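Local coordinates for Xaa-Pro dipeptidase (Pyrococcus horikoshii, PDB 1WY2) that hydrolyses Xaa-Pro dipeptides, freeing the C-terminal proline from a nonpolar N-terminal residue, as a homodimeric metallopeptidase of the M24B family, at the interface of chains A and B. Numbering follows the deposited sequence. Chains: chain A/B, Xaa-Pro dipeptidase.

The prolidase homodimer is held by a two-fold symmetric interface, of which contact 1 and contact 2 are separate patches; their C-alpha centres lie about 33 Å apart and they have no residue in common. In contact 1, strands 90-93 and 113-116 of one subunit receive the start of helix 99-109 of the other, creatinase-type N-terminal region against its like. In contact 2, the 3-10 turn 58-60 and helix 61-67 of that same region meet a loop of the partner's M24 metallopeptidase region, just after the 3-10 helix 188-192. Each patch has its twin with the chains exchanged, so every N-terminal region touches both regions of its neighbour.

Contact 1: the interface of chains A and B. Residues chain A 93, 114-116; chain B 99, 103.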
ATOM      1  N   ILE A  93      -3.428  15.499 -15.838  1.00 18.98           N
ATOM      2  CA  ILE A  93      -3.521  14.593 -14.695  1.00 18.57           C
ATOM      3  C   ILE A  93      -2.588  13.387 -14.781  1.00 17.95           C
ATOM      4  O   ILE A  93      -2.081  13.049 -15.850  1.00 18.38           O
ATOM      5  CB  ILE A  93      -4.967  14.057 -14.511  1.00 18.42           C
ATOM      6  CG1 ILE A  93      -5.408  13.291 -15.762  1.00 19.62           C
ATOM      7  CG2 ILE A  93      -5.926  15.214 -14.232  1.00 20.91           C
ATOM      8  CD1 ILE A  93      -6.704  12.505 -15.569  1.00 21.36           C
ATOM      9  N   PHE A 114      -9.104  16.270 -20.415  1.00 30.46           N
ATOM     10  CA  PHE A 114      -8.034  15.777 -19.553  1.00 27.55           C
ATOM     11  C   PHE A 114      -6.890  15.298 -20.433  1.00 27.32           C
ATOM     12  O   PHE A 114      -7.114  14.739 -21.507  1.00 27.31           O
ATOM     13  CB  PHE A 114      -8.507  14.608 -18.679  1.00 26.13           C
ATOM     14  CG  PHE A 114      -9.594  14.967 -17.712  1.00 25.72           C
ATOM     15  CD1 PHE A 114     -10.931  14.939 -18.104  1.00 28.36           C
ATOM     16  CD2 PHE A 114      -9.285  15.333 -16.409  1.00 25.05           C
ATOM     17  CE1 PHE A 114     -11.945  15.273 -17.207  1.00 27.66           C
ATOM     18  CE2 PHE A 114     -10.288  15.669 -15.503  1.00 26.49           C
ATOM     19  CZ  PHE A 114     -11.623  15.638 -15.903  1.00 28.41           C
ATOM     20  N   LYS A 115      -5.661  15.530 -19.983  1.00 25.10           N
ATOM     21  CA  LYS A 115      -4.483  15.100 -20.719  1.00 24.60           C
ATOM     22  C   LYS A 115      -3.481  14.506 -19.742  1.00 22.82           C
ATOM     23  O   LYS A 115      -3.421  14.913 -18.583  1.00 21.04           O
ATOM     24  CB  LYS A 115      -3.843  16.272 -21.470  1.00 26.57           C
ATOM     25  CG  LYS A 115      -4.548  16.641 -22.771  1.00 29.66           C
ATOM     26  CD  LYS A 115      -3.670  17.539 -23.630  1.00 32.86           C
ATOM     27  CE  LYS A 115      -4.268  17.744 -25.014  1.00 34.88           C
ATOM     28  NZ  LYS A 115      -3.349  18.512 -25.903  1.00 36.84           N
ATOM     29  N   LYS A 116      -2.705  13.535 -20.209  1.00 22.88           N
ATOM     30  CA  LYS A 116      -1.711  12.883 -19.365  1.00 21.53           C
ATOM     31  C   LYS A 116      -0.475  13.756 -19.181  1.00 21.78           C
ATOM     32  O   LYS A 116      -0.013  14.390 -20.130  1.00 23.25           O
ATOM     33  CB  LYS A 116      -1.264  11.557 -19.991  1.00 25.05           C
ATOM     34  CG  LYS A 116      -2.357  10.522 -20.183  1.00 28.44           C
ATOM     35  CD  LYS A 116      -1.780   9.253 -20.797  1.00 31.93           C
ATOM     36  CE  LYS A 116      -2.864   8.227 -21.082  1.00 35.36           C
ATOM     37  NZ  LYS A 116      -3.868   8.737 -22.056  1.00 37.96           N
TER
ATOM     38  N   TYR B  99      -6.790   6.307 -14.575  1.00 21.01           N
ATOM     39  CA  TYR B  99      -6.902   6.976 -15.866  1.00 21.95           C
ATOM     40  C   TYR B  99      -6.124   6.295 -16.993  1.00 21.66           C
ATOM     41  O   TYR B  99      -6.671   6.031 -18.066  1.00 21.51           O
ATOM     42  CB  TYR B  99      -6.435   8.428 -15.707  1.00 24.12           C
ATOM     43  CG  TYR B  99      -6.533   9.275 -16.953  1.00 27.41           C
ATOM     44  CD1 TYR B  99      -7.756   9.469 -17.596  1.00 27.80           C
ATOM     45  CD2 TYR B  99      -5.402   9.906 -17.479  1.00 28.80           C
ATOM     46  CE1 TYR B  99      -7.855  10.272 -18.729  1.00 30.79           C
ATOM     47  CE2 TYR B  99      -5.491  10.713 -18.613  1.00 31.87           C
ATOM     48  CZ  TYR B  99      -6.719  10.891 -19.232  1.00 32.00           C
ATOM     49  OH  TYR B  99      -6.813  11.690 -20.349  1.00 35.21           O
ATOM     50  N   GLU B 103      -7.835   4.742 -20.381  1.00 25.04           N
ATOM     51  CA  GLU B 103      -7.515   5.245 -21.712  1.00 26.15           C
ATOM     52  C   GLU B 103      -7.036   4.116 -22.616  1.00 25.92           C
ATOM     53  O   GLU B 103      -7.323   4.111 -23.810  1.00 27.51           O
ATOM     54  CB  GLU B 103      -6.462   6.353 -21.625  1.00 27.11           C
ATOM     55  CG  GLU B 103      -7.010   7.642 -21.030  1.00 29.64           C
ATOM     56  CD  GLU B 103      -8.173   8.198 -21.837  1.00 31.86           C
ATOM     57  OE1 GLU B 103      -7.974   8.511 -23.028  1.00 33.02           O
ATOM     58  OE2 GLU B 103      -9.289   8.319 -21.285  1.00 32.35           O
TER
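The terminal methyl of A:Ile93 sits on the phenol ring of B:Tyr99, with CD1 over the middle of one face and 3.5 Å from the ring centroid, a CH-pi contact. A:Ile93 and the tyrosine cross at about a right angle. CG1 of A:Ile93 stands between its backbone N and carbonyl carbon (chi1 60°), and an extended second torsion carries CD1 out to the ring. At the CD2-CE2 border of the same ring lies the aliphatic chain of A:Lys116, whose CG is 3.5 Å from B:Tyr99 CE2. The phenol oxygen points towards the backbone of A:Phe114; at 3.3 Å OH approaches the carbonyl O of A:Phe114 without forming a hydrogen bond, so the grip comes mainly from packing. B:Tyr99 CG is anti to its backbone N (chi1 -178°), which sends the ring away from the start of helix 99-109 and into chain A.

Behind the ring, one helical turn on, B:Glu103 lays CG against the opposite face, offset toward the rim, so the phenol is held between its own helix and the isoleucine. A:Lys116 continues past the ring, its NZ 3.5 Å from B:Glu103 CG. Its amine NZ is 4.2 Å from the carboxylate OE1 of B:Glu103, too far for a salt bridge, though the opposite charges would probably attract weakly. An alanine in place of B:Tyr99 would probably leave the A:Ile93 methyl and the A:Lys116 chain without their aromatic partner and open a gap between helix and strands. The patch thus docks the N-terminal regions of the two subunits in the prolidase dimer.

Contact 2: the interface of chains A and B. Residues chain A 190, 193-196; chain B 59, 62-63.
A:Leu193 and B:Met63 make the tight part of this patch, where a loop of the M24 region of chain A meets helix 61-67 of chain B. As part of the homodimer interface it seats the partner's N-terminal region against this loop, and may thereby help position it. The leucine branch CD2 presses on the methionine CG at 3.5 Å, closer than usual for two carbons, while CD1 reaches the same CG less tightly, at 4.0 Å. The two side chains cross obliquely. The extended chi2 of B:Met63 (-177°) sets SD beside the backbone of A:His195, and the turn at chi3 (93°) swings the CE methyl to the same carbonyl; both atoms lie 3.7 Å from A:His195 O. B:Glu62 adds a looser contact through CB, its carboxylate bending away from the leucine.

Packing is looser around B:Leu59, in the short 3-10 helix 58-60. Its CD1 meets the imidazole of A:His195 at the CE1 corner, 3.7 Å away, and NE2 is slightly farther off. The ring of A:Pro194 sets CD against the carbonyl oxygen of B:Leu59 at 3.5 Å, a contact of carbon with oxygen. No direct polar bond joins the chains here. Instead a water lies between them and links the backbone N of A:His195 to B:Leu59 O, 2.8 Å from that oxygen. This water bridge ties backbone to backbone, so it probably depends less on side-chain identity than the close leucine-methionine fit does.

Farther back, A:Arg190 touches chain B little, its NH2 remaining 4.5 Å from B:Met63 CE. Its guanidinium may help steady the loop from within chain A through a long, poorly directed hydrogen bond from NH1 to A:Gly196 O, the donor 68° out of the carbonyl plane.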
ATOM      1  N   ARG A 190       8.613 -23.363  -2.445  1.00 19.38           N
ATOM      2  CA  ARG A 190       8.152 -21.977  -2.489  1.00 18.88           C
ATOM      3  C   ARG A 190       9.123 -21.063  -3.226  1.00 17.86           C
ATOM      4  O   ARG A 190       8.732 -19.996  -3.694  1.00 18.66           O
ATOM      5  CB  ARG A 190       7.899 -21.426  -1.079  1.00 18.48           C
ATOM      6  CG  ARG A 190       6.812 -22.167  -0.310  1.00 19.43           C
ATOM      7  CD  ARG A 190       6.255 -21.340   0.849  1.00 21.42           C
ATOM      8  NE  ARG A 190       5.381 -20.260   0.386  1.00 22.06           N
ATOM      9  CZ  ARG A 190       5.709 -18.971   0.372  1.00 23.89           C
ATOM     10  NH1 ARG A 190       6.901 -18.574   0.800  1.00 21.27           N
ATOM     11  NH2 ARG A 190       4.839 -18.077  -0.080  1.00 24.23           N
ATOM     12  N   LEU A 193       8.142 -19.700  -6.547  1.00 19.13           N
ATOM     13  CA  LEU A 193       7.130 -18.651  -6.637  1.00 19.62           C
ATOM     14  C   LEU A 193       7.880 -17.323  -6.596  1.00 18.42           C
ATOM     15  O   LEU A 193       8.386 -16.931  -5.549  1.00 18.62           O
ATOM     16  CB  LEU A 193       6.175 -18.740  -5.442  1.00 20.67           C
ATOM     17  CG  LEU A 193       5.501 -20.096  -5.227  1.00 22.68           C
ATOM     18  CD1 LEU A 193       4.720 -20.086  -3.921  1.00 21.89           C
ATOM     19  CD2 LEU A 193       4.592 -20.402  -6.408  1.00 23.73           C
ATOM     20  N   PRO A 194       7.959 -16.611  -7.730  1.00 19.49           N
ATOM     21  CA  PRO A 194       8.676 -15.332  -7.744  1.00 20.09           C
ATOM     22  C   PRO A 194       8.299 -14.402  -6.593  1.00 21.54           C
ATOM     23  O   PRO A 194       9.171 -13.803  -5.966  1.00 23.31           O
ATOM     24  CB  PRO A 194       8.321 -14.755  -9.113  1.00 20.05           C
ATOM     25  CG  PRO A 194       8.182 -15.998  -9.960  1.00 20.28           C
ATOM     26  CD  PRO A 194       7.373 -16.897  -9.053  1.00 18.69           C
ATOM     27  N   HIS A 195       7.005 -14.288  -6.310  1.00 21.98           N
ATOM     28  CA  HIS A 195       6.541 -13.427  -5.222  1.00 22.21           C
ATOM     29  C   HIS A 195       6.060 -14.219  -4.006  1.00 21.77           C
ATOM     30  O   HIS A 195       5.033 -13.895  -3.411  1.00 22.09           O
ATOM     31  CB  HIS A 195       5.423 -12.508  -5.721  1.00 25.68           C
ATOM     32  CG  HIS A 195       5.902 -11.417  -6.626  1.00 28.15           C
ATOM     33  ND1 HIS A 195       5.045 -10.637  -7.372  1.00 29.86           N
ATOM     34  CD2 HIS A 195       7.151 -10.968  -6.898  1.00 29.07           C
ATOM     35  CE1 HIS A 195       5.744  -9.754  -8.064  1.00 30.89           C
ATOM     36  NE2 HIS A 195       7.025  -9.935  -7.793  1.00 30.17           N
ATOM     37  N   GLY A 196       6.820 -15.249  -3.635  1.00 19.71           N
ATOM     38  CA  GLY A 196       6.456 -16.071  -2.494  1.00 19.90           C
ATOM     39  C   GLY A 196       6.709 -15.406  -1.153  1.00 18.66           C
ATOM     40  O   GLY A 196       7.671 -15.731  -0.460  1.00 19.31           O
TER
ATOM     41  N   LEU B  59       4.423 -14.279 -13.988  1.00 25.81           N
ATOM     42  CA  LEU B  59       5.099 -14.480 -12.706  1.00 26.55           C
ATOM     43  C   LEU B  59       4.164 -14.791 -11.540  1.00 26.92           C
ATOM     44  O   LEU B  59       4.616 -15.228 -10.481  1.00 27.27           O
ATOM     45  CB  LEU B  59       5.964 -13.263 -12.355  1.00 28.69           C
ATOM     46  CG  LEU B  59       5.272 -12.008 -11.815  1.00 28.69           C
ATOM     47  CD1 LEU B  59       6.319 -10.944 -11.515  1.00 32.01           C
ATOM     48  CD2 LEU B  59       4.264 -11.496 -12.821  1.00 31.28           C
ATOM     49  N   GLU B  62       1.619 -19.493 -11.334  1.00 27.28           N
ATOM     50  CA  GLU B  62       1.683 -20.664 -10.468  1.00 27.96           C
ATOM     51  C   GLU B  62       0.921 -20.468  -9.160  1.00 28.23           C
ATOM     52  O   GLU B  62       0.191 -21.359  -8.730  1.00 27.95           O
ATOM     53  CB  GLU B  62       3.137 -21.047 -10.187  1.00 29.79           C
ATOM     54  CG  GLU B  62       3.899 -21.524 -11.427  1.00 33.35           C
ATOM     55  CD  GLU B  62       3.149 -22.593 -12.219  1.00 33.76           C
ATOM     56  OE1 GLU B  62       2.650 -23.560 -11.609  1.00 34.86           O
ATOM     57  OE2 GLU B  62       3.068 -22.470 -13.460  1.00 36.45           O
ATOM     58  N   MET B  63       1.084 -19.307  -8.531  1.00 28.59           N
ATOM     59  CA  MET B  63       0.385 -19.023  -7.280  1.00 30.06           C
ATOM     60  C   MET B  63      -1.122 -18.899  -7.520  1.00 29.71           C
ATOM     61  O   MET B  63      -1.927 -19.472  -6.785  1.00 27.25           O
ATOM     62  CB  MET B  63       0.905 -17.724  -6.645  1.00 33.69           C
ATOM     63  CG  MET B  63       2.339 -17.786  -6.122  1.00 37.72           C
ATOM     64  SD  MET B  63       2.875 -16.249  -5.300  1.00 42.70           S
ATOM     65  CE  MET B  63       2.458 -16.609  -3.600  1.00 40.84           C
TER
HETATM   66  O   HOH W   1       4.682 -15.349  -7.636  1.00 28.47           O